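Local coordinates for protein arylamine n-acetyltransferase (PDB 1W5R) that catalyses, in its unmodified form, the transfer of acetyl groups to arylamines, and is held here as a variant with one engineered substitution, at residues A59-L64 with G81-E86; R126-V131 with Y180-E185; A220-R225 with V253-I258; Q247-I252 with I258-L263. The protein carries 1 engineered substitution. All coordinates share one frame; numbering follows the deposited sequence.

Interaction 1: A59-L64 with G81-E86; sequences ALFAKL and GYVLEE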
loop_
_atom_site.group_PDB
_atom_site.type_symbol
_atom_site.label_atom_id
_atom_site.label_comp_id
_atom_site.label_asym_id
_atom_site.label_seq_id
_atom_site.Cartn_x
_atom_site.Cartn_y
_atom_site.Cartn_z
ATOM N N ALA A 59 36.225 7.551 0.518
ATOM C CA ALA A 59 35.417 6.350 0.645
ATOM C C ALA A 59 33.938 6.659 0.438
ATOM O O ALA A 59 33.244 5.922 -0.248
ATOM C CB ALA A 59 35.628 5.727 1.990
ATOM N N LEU A 60 33.454 7.738 1.050
ATOM C CA LEU A 60 32.014 8.020 1.002
ATOM C C LEU A 60 31.533 8.518 -0.367
ATOM O O LEU A 60 30.453 8.129 -0.831
ATOM C CB LEU A 60 31.621 8.978 2.127
ATOM C CG LEU A 60 31.883 8.434 3.534
ATOM C CD1 LEU A 60 31.408 9.432 4.584
ATOM C CD2 LEU A 60 31.222 7.054 3.733
ATOM N N PHE A 61 32.333 9.364 -1.013
ATOM C CA PHE A 61 32.014 9.784 -2.382
ATOM C C PHE A 61 32.054 8.587 -3.331
ATOM O O PHE A 61 31.162 8.409 -4.159
ATOM C CB PHE A 61 32.979 10.878 -2.862
ATOM C CG PHE A 61 32.590 12.283 -2.458
ATOM C CD1 PHE A 61 32.940 12.792 -1.206
ATOM C CD2 PHE A 61 31.904 13.120 -3.355
ATOM C CE1 PHE A 61 32.598 14.114 -0.831
ATOM C CE2 PHE A 61 31.564 14.445 -2.993
ATOM C CZ PHE A 61 31.906 14.937 -1.733
ATOM N N ALA A 62 33.068 7.737 -3.185
ATOM C CA ALA A 62 33.194 6.584 -4.065
ATOM C C ALA A 62 31.952 5.690 -4.007
ATOM O O ALA A 62 31.423 5.287 -5.044
ATOM C CB ALA A 62 34.459 5.799 -3.753
ATOM N N LYS A 63 31.467 5.410 -2.802
ATOM C CA LYS A 63 30.317 4.527 -2.657
ATOM C C LYS A 63 28.971 5.193 -2.971
ATOM O O LYS A 63 28.205 4.691 -3.786
ATOM C CB LYS A 63 30.283 3.913 -1.257
ATOM C CG LYS A 63 29.127 2.950 -1.052
ATOM C CD LYS A 63 29.096 2.389 0.356
ATOM C CE LYS A 63 27.873 1.526 0.573
ATOM N NZ LYS A 63 27.819 0.984 1.953
ATOM N N LEU A 64 28.679 6.309 -2.308
ATOM C CA LEU A 64 27.331 6.883 -2.397
ATOM C C LEU A 64 27.102 7.720 -3.648
ATOM O O LEU A 64 25.957 7.959 -4.035
ATOM C CB LEU A 64 27.003 7.722 -1.163
ATOM C CG LEU A 64 26.420 6.954 0.023
ATOM C CD1 LEU A 64 27.432 5.981 0.583
ATOM C CD2 LEU A 64 25.941 7.940 1.098
ATOM N N GLY A 81 28.334 16.212 5.250
ATOM C CA GLY A 81 29.274 17.039 6.010
ATOM C C GLY A 81 30.404 17.569 5.140
ATOM O O GLY A 81 30.706 18.765 5.165
ATOM N N TYR A 82 31.027 16.693 4.354
ATOM C CA TYR A 82 32.108 17.102 3.447
ATOM C C TYR A 82 31.596 18.060 2.390
ATOM O O TYR A 82 32.244 19.077 2.097
ATOM C CB TYR A 82 32.741 15.885 2.767
ATOM C CG TYR A 82 33.472 14.956 3.715
ATOM C CD1 TYR A 82 33.089 13.610 3.857
ATOM C CD2 TYR A 82 34.561 15.413 4.459
ATOM C CE1 TYR A 82 33.772 12.763 4.735
ATOM C CE2 TYR A 82 35.244 14.582 5.331
ATOM C CZ TYR A 82 34.856 13.250 5.460
ATOM O OH TYR A 82 35.527 12.417 6.319
ATOM N N VAL A 83 30.427 17.756 1.833
ATOM C CA VAL A 83 29.840 18.587 0.784
ATOM C C VAL A 83 29.577 19.993 1.304
ATOM O O VAL A 83 29.946 20.982 0.645
ATOM C CB VAL A 83 28.534 17.977 0.220
ATOM C CG1 VAL A 83 27.794 18.997 -0.625
ATOM C CG2 VAL A 83 28.840 16.742 -0.578
ATOM N N LEU A 84 28.964 20.096 2.484
ATOM C CA LEU A 84 28.604 21.415 3.016
ATOM C C LEU A 84 29.831 22.255 3.349
ATOM O O LEU A 84 29.853 23.458 3.068
ATOM C CB LEU A 84 27.662 21.310 4.211
ATOM C CG LEU A 84 26.286 20.699 3.914
ATOM C CD1 LEU A 84 25.531 20.576 5.208
ATOM C CD2 LEU A 84 25.449 21.469 2.866
ATOM N N GLU A 85 30.844 21.616 3.931
ATOM C CA GLU A 85 32.148 22.242 4.180
ATOM C C GLU A 85 32.757 22.807 2.914
ATOM O O GLU A 85 33.247 23.953 2.895
ATOM C CB GLU A 85 33.118 21.204 4.721
ATOM C CG GLU A 85 33.002 20.983 6.175
ATOM C CD GLU A 85 34.175 20.205 6.733
ATOM O OE1 GLU A 85 34.678 19.257 6.068
ATOM O OE2 GLU A 85 34.564 20.537 7.859
ATOM N N GLU A 86 32.742 22.001 1.858
ATOM C CA GLU A 86 33.362 22.391 0.599
ATOM C C GLU A 86 32.655 23.621 0.047
ATOM O O GLU A 86 33.302 24.527 -0.482
ATOM C CB GLU A 86 33.356 21.224 -0.401
ATOM C CG GLU A 86 33.957 21.532 -1.783
ATOM C CD GLU A 86 35.435 21.921 -1.752
ATOM O OE1 GLU A 86 36.143 21.624 -0.760
ATOM O OE2 GLU A 86 35.886 22.528 -2.744
#
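The helical N-terminal part of the arylamine N-acetyltransferase fold supplies this contact, a helix-helix packing in which Leu60 and Phe61 of helix 57-66 meet Tyr82 and Val83 of helix 73-87. It illustrates how two helices whose axes stay well apart can still be joined by long side chains: the short axial segments keep 11.8 Å between them and their N-to-C directions make an angle of 112°. The reach comes largely from two rings. Phe61 leaves its helix with CG anti to the carbonyl carbon (chi1 -85°), which carries the far end of the ring across to the second helix. There CE1 of Phe61 stands 4.0 Å from CB of Tyr82, a carbon that lies at the edge of the Phe61 ring, close to its plane. The Tyr82 ring is used in the same manner, since Leu60 comes to its edge and not over its face, and the two side chains run at about a right angle. No hydrogen bond spans the two segments, so the join is purely apolar. The polar end of Tyr82 is engaged elsewhere, OH bonding to the backbone O of Leu55, while Arg93 makes a cation-pi contact with the ring. Helix 8-14 lies alongside, its Tyr11 touching both Phe61 and Val83. Three of the four contact residues are buried, Tyr82 being partly exposed. At one end of the patch, CD1 of Leu60 lies 4.1 Å from CE1 of Tyr82; at the other, CZ of Phe61 comes to 3.7 Å from CG2 of Val83, which approaches the ring obliquely.

Interaction 2: R126-V131 with Y180-E185; sequences RYLVDV and YTFTTE
Asp130 and Tyr180 reach toward each other from opposite directions, and their polar ends meet between two segments whose backbones are not paired. The Tyr180 hydroxyl donates a weak hydrogen bond to Asp130, with OH 2.7 Å from OD2. Carboxylate and ring planes are turned 65° apart, and the same oxygen lies 3.2 Å from Tyr180 CE2, so it is oblique to the ring, beside the hydroxyl. Tyr180 places CG between its backbone N and carbonyl carbon (chi1 53°), a setting that sends the ring off the strand toward the aspartate. Leu128 approaches from the same segment as Asp130, two residues earlier, and also opposes Tyr180: its CD2 lies 3.9 Å from Tyr180 OH, giving the phenol an apolar neighbour. That methyl also reaches Phe182, 4.3 Å from CZ and oblique to the ring. All four side chains are buried. Strands 127-129 and 175-182 belong to one antiparallel sheet but are separated in it by strands 111-119 and 90-98, so the side chains meet across a sheet that is probably strongly curled. Asp130 is held further through OD1, which accepts from Asn77 ND2 and Gly132 N, while OD2 also bonds to His113 NE2. This aspartate-histidine pairing is consistent with the Cys-His-Asp catalytic triad of the N-acetyltransferase family, the cysteine being the residue replaced by glutamine in this engineered variant.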
loop_
_atom_site.group_PDB
_atom_site.type_symbol
_atom_site.label_atom_id
_atom_site.label_comp_id
_atom_site.label_asym_id
_atom_site.label_seq_id
_atom_site.Cartn_x
_atom_site.Cartn_y
_atom_site.Cartn_z
ATOM N N ARG A 126 23.024 27.984 14.811
ATOM C CA ARG A 126 23.354 26.752 14.100
ATOM C C ARG A 126 22.101 25.969 13.747
ATOM O O ARG A 126 21.042 26.177 14.349
ATOM C CB ARG A 126 24.297 25.880 14.927
ATOM C CG ARG A 126 25.580 26.598 15.355
ATOM C CD ARG A 126 26.597 25.632 15.919
ATOM N NE ARG A 126 27.261 24.852 14.865
ATOM C CZ ARG A 126 28.361 25.233 14.212
ATOM N NH1 ARG A 126 28.932 26.405 14.481
ATOM N NH2 ARG A 126 28.889 24.459 13.274
ATOM N N TYR A 127 22.245 25.080 12.763
ATOM C CA TYR A 127 21.153 24.233 12.307
ATOM C C TYR A 127 21.493 22.765 12.473
ATOM O O TYR A 127 22.618 22.342 12.181
ATOM C CB TYR A 127 20.846 24.519 10.843
ATOM C CG TYR A 127 20.269 25.892 10.669
ATOM C CD1 TYR A 127 21.100 27.014 10.575
ATOM C CD2 TYR A 127 18.892 26.076 10.653
ATOM C CE1 TYR A 127 20.547 28.299 10.444
ATOM C CE2 TYR A 127 18.338 27.337 10.516
ATOM C CZ TYR A 127 19.160 28.436 10.415
ATOM O OH TYR A 127 18.570 29.675 10.288
ATOM N N LEU A 128 20.522 22.001 12.961
ATOM C CA LEU A 128 20.614 20.540 12.921
ATOM C C LEU A 128 20.297 20.051 11.521
ATOM O O LEU A 128 19.271 20.417 10.935
ATOM C CB LEU A 128 19.663 19.909 13.937
ATOM C CG LEU A 128 19.643 18.370 13.947
ATOM C CD1 LEU A 128 21.009 17.786 14.301
ATOM C CD2 LEU A 128 18.551 17.881 14.869
ATOM N N VAL A 129 21.193 19.230 10.977
ATOM C CA VAL A 129 20.994 18.640 9.657
ATOM C C VAL A 129 21.207 17.139 9.811
ATOM O O VAL A 129 22.214 16.701 10.368
ATOM C CB VAL A 129 21.969 19.240 8.614
ATOM C CG1 VAL A 129 21.833 18.523 7.291
ATOM C CG2 VAL A 129 21.675 20.744 8.442
ATOM N N ASP A 130 20.238 16.360 9.339
ATOM C CA ASP A 130 20.335 14.909 9.470
ATOM C C ASP A 130 19.605 14.288 8.303
ATOM O O ASP A 130 18.383 14.289 8.266
ATOM C CB ASP A 130 19.722 14.467 10.802
ATOM C CG ASP A 130 19.718 12.947 10.994
ATOM O OD1 ASP A 130 20.362 12.219 10.200
ATOM O OD2 ASP A 130 19.074 12.491 11.974
ATOM N N VAL A 131 20.366 13.799 7.336
ATOM C CA VAL A 131 19.786 13.118 6.181
ATOM C C VAL A 131 20.049 11.606 6.257
ATOM O O VAL A 131 19.864 10.885 5.271
ATOM C CB VAL A 131 20.282 13.710 4.839
ATOM C CG1 VAL A 131 19.858 15.187 4.713
ATOM C CG2 VAL A 131 21.807 13.562 4.705
ATOM N N TYR A 180 16.156 10.376 18.795
ATOM C CA TYR A 180 17.478 10.148 19.343
ATOM C C TYR A 180 17.872 11.289 20.253
ATOM O O TYR A 180 17.256 12.363 20.216
ATOM C CB TYR A 180 18.506 9.952 18.225
ATOM C CG TYR A 180 18.557 11.039 17.166
ATOM C CD1 TYR A 180 19.260 12.235 17.374
ATOM C CD2 TYR A 180 17.914 10.865 15.933
ATOM C CE1 TYR A 180 19.327 13.231 16.381
ATOM C CE2 TYR A 180 17.977 11.852 14.937
ATOM C CZ TYR A 180 18.679 13.041 15.177
ATOM O OH TYR A 180 18.795 14.009 14.197
ATOM N N THR A 181 18.886 11.040 21.073
ATOM C CA THR A 181 19.476 12.053 21.906
ATOM C C THR A 181 20.892 12.314 21.409
ATOM O O THR A 181 21.509 11.446 20.814
ATOM C CB THR A 181 19.524 11.607 23.381
ATOM O OG1 THR A 181 20.415 10.489 23.526
ATOM C CG2 THR A 181 18.133 11.223 23.892
ATOM N N PHE A 182 21.392 13.519 21.630
ATOM C CA PHE A 182 22.750 13.857 21.214
ATOM C C PHE A 182 23.278 15.026 22.023
ATOM O O PHE A 182 22.495 15.822 22.557
ATOM C CB PHE A 182 22.788 14.188 19.709
ATOM C CG PHE A 182 22.031 15.444 19.327
ATOM C CD1 PHE A 182 22.692 16.664 19.207
ATOM C CD2 PHE A 182 20.665 15.398 19.063
ATOM C CE1 PHE A 182 22.003 17.821 18.833
ATOM C CE2 PHE A 182 19.969 16.554 18.700
ATOM C CZ PHE A 182 20.636 17.763 18.584
ATOM N N THR A 183 24.602 15.129 22.115
ATOM C CA THR A 183 25.217 16.330 22.663
ATOM C C THR A 183 25.825 17.161 21.537
ATOM O O THR A 183 25.998 16.681 20.409
ATOM C CB THR A 183 26.305 16.016 23.733
ATOM O OG1 THR A 183 27.511 15.577 23.080
ATOM C CG2 THR A 183 25.821 14.970 24.738
ATOM N N THR A 184 26.170 18.412 21.837
ATOM C CA THR A 184 26.747 19.272 20.825
ATOM C C THR A 184 28.284 19.280 20.852
ATOM O O THR A 184 28.892 20.149 20.250
ATOM C CB THR A 184 26.193 20.719 20.914
ATOM O OG1 THR A 184 26.494 21.272 22.204
ATOM C CG2 THR A 184 24.683 20.722 20.681
ATOM N N GLU A 185 28.891 18.295 21.514
ATOM C CA GLU A 185 30.356 18.156 21.491
ATOM C C GLU A 185 30.818 17.673 20.107
ATOM O O GLU A 185 30.432 16.580 19.674
ATOM C CB GLU A 185 30.820 17.174 22.563
ATOM C CG GLU A 185 32.340 16.989 22.611
ATOM C CD GLU A 185 32.780 15.879 23.554
ATOM O OE1 GLU A 185 31.947 15.360 24.338
ATOM O OE2 GLU A 185 33.987 15.511 23.512
#

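Interaction 3: A220-R225 with V253-I258; sequences ARYNLR and VNRFGI
Apolar packing carries most of this contact, with the Phe256 ring as the shared element between Tyr222 and Leu224, two strand residues whose side chains leave the same side of strand 220-225. The far end of the ring meets CB atoms of both: CE2 of Phe256 is 3.9 Å from CB of Tyr222, and CE1 of Phe256 is 4.0 Å from CB of Leu224. Both carbons approach the ring obliquely, and CZ falls between them. Phe256 gets there because CG stands anti to its carbonyl carbon (chi1 -69°), which swings the ring toward the strand.

A second, looser kind of contact is polar against aromatic. Arg255, extended from CG to NE, brings NH1 to 4.1 Å from CE2 of Tyr222, crossing the tyrosine at about a right angle. The ring carbon lies at the edge of the guanidinium, and the two planes are 52° apart. No hydrogen bond links the segments.

In the fold, the end of helix 245-255 and the turn after it are thus laid against an inner strand of the five-stranded antiparallel sheet. Val213 of strand 212-216 also touches Phe256, Leu229 of strand 228-233 and Ile240 of strand 236-242 touch Arg255, and Arg233 of the second subunit packs on Arg255.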
loop_
_atom_site.group_PDB
_atom_site.type_symbol
_atom_site.label_atom_id
_atom_site.label_comp_id
_atom_site.label_asym_id
_atom_site.label_seq_id
_atom_site.Cartn_x
_atom_site.Cartn_y
_atom_site.Cartn_z
ATOM N N ALA A 220 6.061 11.472 0.246
ATOM C CA ALA A 220 5.979 10.265 1.073
ATOM C C ALA A 220 7.310 9.830 1.656
ATOM O O ALA A 220 8.349 10.070 1.057
ATOM C CB ALA A 220 5.362 9.111 0.282
ATOM N N ARG A 221 7.237 9.157 2.799
ATOM C CA ARG A 221 8.392 8.472 3.384
ATOM C C ARG A 221 8.268 6.990 3.092
ATOM O O ARG A 221 7.206 6.403 3.327
ATOM C CB ARG A 221 8.440 8.696 4.893
ATOM C CG ARG A 221 8.598 10.159 5.293
ATOM C CD ARG A 221 8.525 10.320 6.810
ATOM N NE ARG A 221 8.822 11.684 7.272
ATOM C CZ ARG A 221 10.054 12.199 7.353
ATOM N NH1 ARG A 221 11.113 11.478 6.988
ATOM N NH2 ARG A 221 10.231 13.442 7.796
ATOM N N TYR A 222 9.354 6.392 2.612
ATOM C CA TYR A 222 9.395 4.966 2.293
ATOM C C TYR A 222 10.391 4.275 3.189
ATOM O O TYR A 222 11.540 4.702 3.275
ATOM C CB TYR A 222 9.822 4.762 0.832
ATOM C CG TYR A 222 8.848 5.362 -0.147
ATOM C CD1 TYR A 222 8.920 6.712 -0.487
ATOM C CD2 TYR A 222 7.850 4.579 -0.729
ATOM C CE1 TYR A 222 8.024 7.265 -1.384
ATOM C CE2 TYR A 222 6.939 5.130 -1.630
ATOM C CZ TYR A 222 7.036 6.467 -1.958
ATOM O OH TYR A 222 6.128 7.028 -2.838
ATOM N N ASN A 223 9.946 3.215 3.866
ATOM C CA ASN A 223 10.842 2.472 4.743
ATOM C C ASN A 223 10.618 0.979 4.638
ATOM O O ASN A 223 9.556 0.481 5.037
ATOM C CB ASN A 223 10.719 2.895 6.200
ATOM C CG ASN A 223 11.827 2.297 7.041
ATOM O OD1 ASN A 223 12.976 2.653 6.876
ATOM N ND2 ASN A 223 11.490 1.339 7.888
ATOM N N LEU A 224 11.616 0.294 4.095
ATOM C CA LEU A 224 11.588 -1.159 3.939
ATOM C C LEU A 224 12.388 -1.793 5.069
ATOM O O LEU A 224 13.544 -1.434 5.273
ATOM C CB LEU A 224 12.234 -1.528 2.601
ATOM C CG LEU A 224 12.368 -3.021 2.264
ATOM C CD1 LEU A 224 10.995 -3.586 1.866
ATOM C CD2 LEU A 224 13.367 -3.261 1.136
ATOM N N ARG A 225 11.766 -2.700 5.821
ATOM C CA ARG A 225 12.492 -3.566 6.735
ATOM C C ARG A 225 12.172 -4.990 6.311
ATOM O O ARG A 225 11.006 -5.402 6.340
ATOM C CB ARG A 225 12.083 -3.318 8.196
ATOM C CG ARG A 225 12.789 -4.196 9.242
ATOM C CD ARG A 225 14.295 -3.923 9.277
ATOM N NE ARG A 225 14.968 -4.834 10.206
ATOM C CZ ARG A 225 16.252 -4.740 10.558
ATOM N NH1 ARG A 225 17.014 -3.768 10.068
ATOM N NH2 ARG A 225 16.764 -5.626 11.410
ATOM N N VAL A 253 16.215 -2.395 -6.376
ATOM C CA VAL A 253 16.779 -1.884 -7.633
ATOM C C VAL A 253 15.903 -0.796 -8.277
ATOM O O VAL A 253 16.400 0.255 -8.689
ATOM C CB VAL A 253 17.020 -3.042 -8.637
ATOM C CG1 VAL A 253 17.588 -2.517 -9.953
ATOM C CG2 VAL A 253 17.963 -4.062 -8.043
ATOM N N ASN A 254 14.604 -1.053 -8.339
ATOM C CA ASN A 254 13.697 -0.233 -9.149
ATOM C C ASN A 254 12.849 0.793 -8.392
ATOM O O ASN A 254 12.485 1.835 -8.952
ATOM C CB ASN A 254 12.835 -1.138 -10.034
ATOM C CG ASN A 254 13.671 -1.927 -11.031
ATOM O OD1 ASN A 254 13.715 -3.152 -10.988
ATOM N ND2 ASN A 254 14.368 -1.218 -11.910
ATOM N N ARG A 255 12.523 0.505 -7.134
ATOM C CA ARG A 255 11.896 1.503 -6.276
ATOM C C ARG A 255 12.958 2.418 -5.657
ATOM O O ARG A 255 12.814 3.644 -5.661
ATOM C CB ARG A 255 11.076 0.845 -5.162
ATOM C CG ARG A 255 9.705 0.292 -5.554
ATOM C CD ARG A 255 8.960 -0.110 -4.277
ATOM N NE ARG A 255 7.555 -0.446 -4.486
ATOM C CZ ARG A 255 6.529 0.340 -4.164
ATOM N NH1 ARG A 255 6.732 1.537 -3.622
ATOM N NH2 ARG A 255 5.289 -0.074 -4.388
ATOM N N PHE A 256 14.027 1.821 -5.127
ATOM C CA PHE A 256 15.010 2.581 -4.355
ATOM C C PHE A 256 16.250 3.021 -5.143
ATOM O O PHE A 256 17.087 3.776 -4.637
ATOM C CB PHE A 256 15.394 1.810 -3.086
ATOM C CG PHE A 256 14.289 1.732 -2.068
ATOM C CD1 PHE A 256 13.584 0.547 -1.871
ATOM C CD2 PHE A 256 13.956 2.845 -1.299
ATOM C CE1 PHE A 256 12.560 0.467 -0.907
ATOM C CE2 PHE A 256 12.941 2.787 -0.357
ATOM C CZ PHE A 256 12.239 1.592 -0.147
ATOM N N GLY A 257 16.370 2.548 -6.379
ATOM C CA GLY A 257 17.434 3.008 -7.276
ATOM C C GLY A 257 18.844 2.565 -6.921
ATOM O O GLY A 257 19.814 3.260 -7.249
ATOM N N ILE A 258 18.963 1.414 -6.260
ATOM C CA ILE A 258 20.269 0.895 -5.843
ATOM C C ILE A 258 20.777 -0.140 -6.846
ATOM O O ILE A 258 20.077 -1.107 -7.171
ATOM C CB ILE A 258 20.227 0.275 -4.414
ATOM C CG1 ILE A 258 19.850 1.346 -3.382
ATOM C CG2 ILE A 258 21.582 -0.380 -4.056
ATOM C CD1 ILE A 258 19.415 0.769 -2.025
#

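Interaction 4: Q247-I252 with I258-L263; sequences QVLDAI and IDLGDL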
loop_
_atom_site.group_PDB
_atom_site.type_symbol
_atom_site.label_atom_id
_atom_site.label_comp_id
_atom_site.label_asym_id
_atom_site.label_seq_id
_atom_site.Cartn_x
_atom_site.Cartn_y
_atom_site.Cartn_z
ATOM N N GLN A 247 11.173 -10.234 -4.979
ATOM C CA GLN A 247 10.375 -9.011 -5.010
ATOM C C GLN A 247 11.072 -7.912 -4.202
ATOM O O GLN A 247 11.039 -6.747 -4.593
ATOM C CB GLN A 247 8.960 -9.235 -4.457
ATOM C CG GLN A 247 8.013 -9.979 -5.403
ATOM C CD GLN A 247 8.170 -11.484 -5.339
ATOM O OE1 GLN A 247 8.034 -12.170 -6.354
ATOM N NE2 GLN A 247 8.440 -12.012 -4.154
ATOM N N VAL A 248 11.705 -8.307 -3.092
ATOM C CA VAL A 248 12.473 -7.369 -2.266
ATOM C C VAL A 248 13.621 -6.787 -3.097
ATOM O O VAL A 248 13.783 -5.571 -3.175
ATOM C CB VAL A 248 12.984 -8.009 -0.953
ATOM C CG1 VAL A 248 13.911 -7.034 -0.205
ATOM C CG2 VAL A 248 11.813 -8.390 -0.058
ATOM N N LEU A 249 14.380 -7.666 -3.756
ATOM C CA LEU A 249 15.440 -7.225 -4.651
ATOM C C LEU A 249 14.961 -6.336 -5.797
ATOM O O LEU A 249 15.622 -5.351 -6.144
ATOM C CB LEU A 249 16.253 -8.416 -5.172
ATOM C CG LEU A 249 17.541 -8.722 -4.410
ATOM C CD1 LEU A 249 17.261 -9.365 -3.070
ATOM C CD2 LEU A 249 18.455 -9.599 -5.259
ATOM N N ASP A 250 13.797 -6.659 -6.375
ATOM C CA ASP A 250 13.220 -5.779 -7.390
ATOM C C ASP A 250 12.927 -4.387 -6.827
ATOM O O ASP A 250 13.195 -3.392 -7.491
ATOM C CB ASP A 250 11.956 -6.367 -8.025
ATOM C CG ASP A 250 11.227 -5.353 -8.907
ATOM O OD1 ASP A 250 10.145 -4.878 -8.492
ATOM O OD2 ASP A 250 11.746 -4.996 -9.994
ATOM N N ALA A 251 12.386 -4.324 -5.605
ATOM C CA ALA A 251 12.107 -3.044 -4.952
ATOM C C ALA A 251 13.406 -2.275 -4.730
ATOM O O ALA A 251 13.491 -1.082 -5.019
ATOM C CB ALA A 251 11.364 -3.257 -3.636
ATOM N N ILE A 252 14.430 -2.985 -4.254
ATOM C CA ILE A 252 15.731 -2.373 -3.990
ATOM C C ILE A 252 16.287 -1.692 -5.251
ATOM O O ILE A 252 16.732 -0.550 -5.213
ATOM C CB ILE A 252 16.712 -3.420 -3.419
ATOM C CG1 ILE A 252 16.344 -3.760 -1.966
ATOM C CG2 ILE A 252 18.166 -2.935 -3.509
ATOM C CD1 ILE A 252 17.123 -4.941 -1.389
ATOM N N ILE A 258 18.963 1.414 -6.260
ATOM C CA ILE A 258 20.269 0.895 -5.843
ATOM C C ILE A 258 20.777 -0.140 -6.846
ATOM O O ILE A 258 20.077 -1.107 -7.171
ATOM C CB ILE A 258 20.227 0.275 -4.414
ATOM C CG1 ILE A 258 19.850 1.346 -3.382
ATOM C CG2 ILE A 258 21.582 -0.380 -4.056
ATOM C CD1 ILE A 258 19.415 0.769 -2.025
ATOM N N ASP A 259 22.006 0.073 -7.311
ATOM C CA ASP A 259 22.675 -0.842 -8.233
ATOM C C ASP A 259 23.301 -2.019 -7.476
ATOM O O ASP A 259 24.314 -1.851 -6.794
ATOM C CB ASP A 259 23.743 -0.081 -9.031
ATOM C CG ASP A 259 24.557 -0.988 -9.957
ATOM O OD1 ASP A 259 24.073 -2.082 -10.323
ATOM O OD2 ASP A 259 25.683 -0.595 -10.320
ATOM N N LEU A 260 22.693 -3.197 -7.604
ATOM C CA LEU A 260 23.181 -4.418 -6.937
ATOM C C LEU A 260 24.315 -5.125 -7.693
ATOM O O LEU A 260 24.949 -6.045 -7.163
ATOM C CB LEU A 260 22.030 -5.391 -6.668
ATOM C CG LEU A 260 20.955 -5.008 -5.644
ATOM C CD1 LEU A 260 19.864 -6.061 -5.628
ATOM C CD2 LEU A 260 21.536 -4.831 -4.242
ATOM N N GLY A 261 24.561 -4.696 -8.929
ATOM C CA GLY A 261 25.743 -5.132 -9.678
ATOM C C GLY A 261 27.018 -4.893 -8.882
ATOM O O GLY A 261 27.971 -5.667 -8.976
ATOM N N ASP A 262 27.010 -3.819 -8.090
ATOM C CA ASP A 262 28.063 -3.497 -7.111
ATOM C C ASP A 262 28.411 -4.679 -6.188
ATOM O O ASP A 262 29.554 -4.805 -5.739
ATOM C CB ASP A 262 27.629 -2.253 -6.297
ATOM C CG ASP A 262 28.413 -2.068 -4.984
ATOM O OD1 ASP A 262 28.378 -2.959 -4.116
ATOM O OD2 ASP A 262 29.030 -1.005 -4.794
ATOM N N LEU A 263 27.428 -5.538 -5.918
ATOM C CA LEU A 263 27.585 -6.636 -4.956
ATOM C C LEU A 263 27.626 -8.029 -5.599
ATOM O O LEU A 263 27.184 -9.015 -5.002
ATOM C CB LEU A 263 26.478 -6.562 -3.894
ATOM C CG LEU A 263 26.513 -5.350 -2.955
ATOM C CD1 LEU A 263 25.139 -5.113 -2.342
ATOM C CD2 LEU A 263 27.587 -5.497 -1.871
#
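The flat peptide carbonyl of Ile252 receives the amide of Ile258, which comes 21° out of the carbonyl plane: Ile258 N lies 3.2 Å from Ile252 O, with an N-H...O angle of 164°. This nearly straight bond reaches back six residues from the loop to helix 245-255, across the turn in which Gly257 adopts positive phi. The other flat group is the Asp259 carboxylate, met from above its plane, where Gly261 N bonds to OD1 at 3.0 Å in an Asx turn. The turn spans Leu260, whose side chain points to the helix.

The rest is hydrocarbon. Ile252 CG2, anti to its own backbone N, touches two residues of the loop: Ile258 CB at 3.9 Å and Leu260 CD2 at 3.9 Å. The second branch of Leu260, CD1, extends to Leu249, one helical turn earlier, and stops 3.7 Å from its CG. Leu260 crosses both helix side chains at about a right angle; CD1 goes to Leu249 and CD2 to Ile252.

The loop therefore folds back along the helix it has just left. Leu44 of helix 44-47 packs on Ile258 and Leu260, Val272 and Gln269 of helix 268-274 touch Leu249, and Arg67 and Arg69 form salt bridges with Asp262 farther along the loop.

Overall arrangement
Interactions 1 and 2 are buried, whereas interactions 3 and 4 are only partly so. Burial alone does not set the chemistry: interaction 1 is wholly apolar between helices, while the likewise buried interaction 2 adds a polar pair linked to the presumed active site. Interactions 3 and 4 hold the same element, helix 245-255 and its exit, and share Ile258; their centres are about 10 Å apart. One lays the helix end on a strand, the other folds the following loop back on the helix, and Phe256 N probably bonds to Ala251 O, 3.0 Å away, between them. Interactions 2 and 4 lie farthest apart, centres about 31 Å, on opposite sides of the chain's centre.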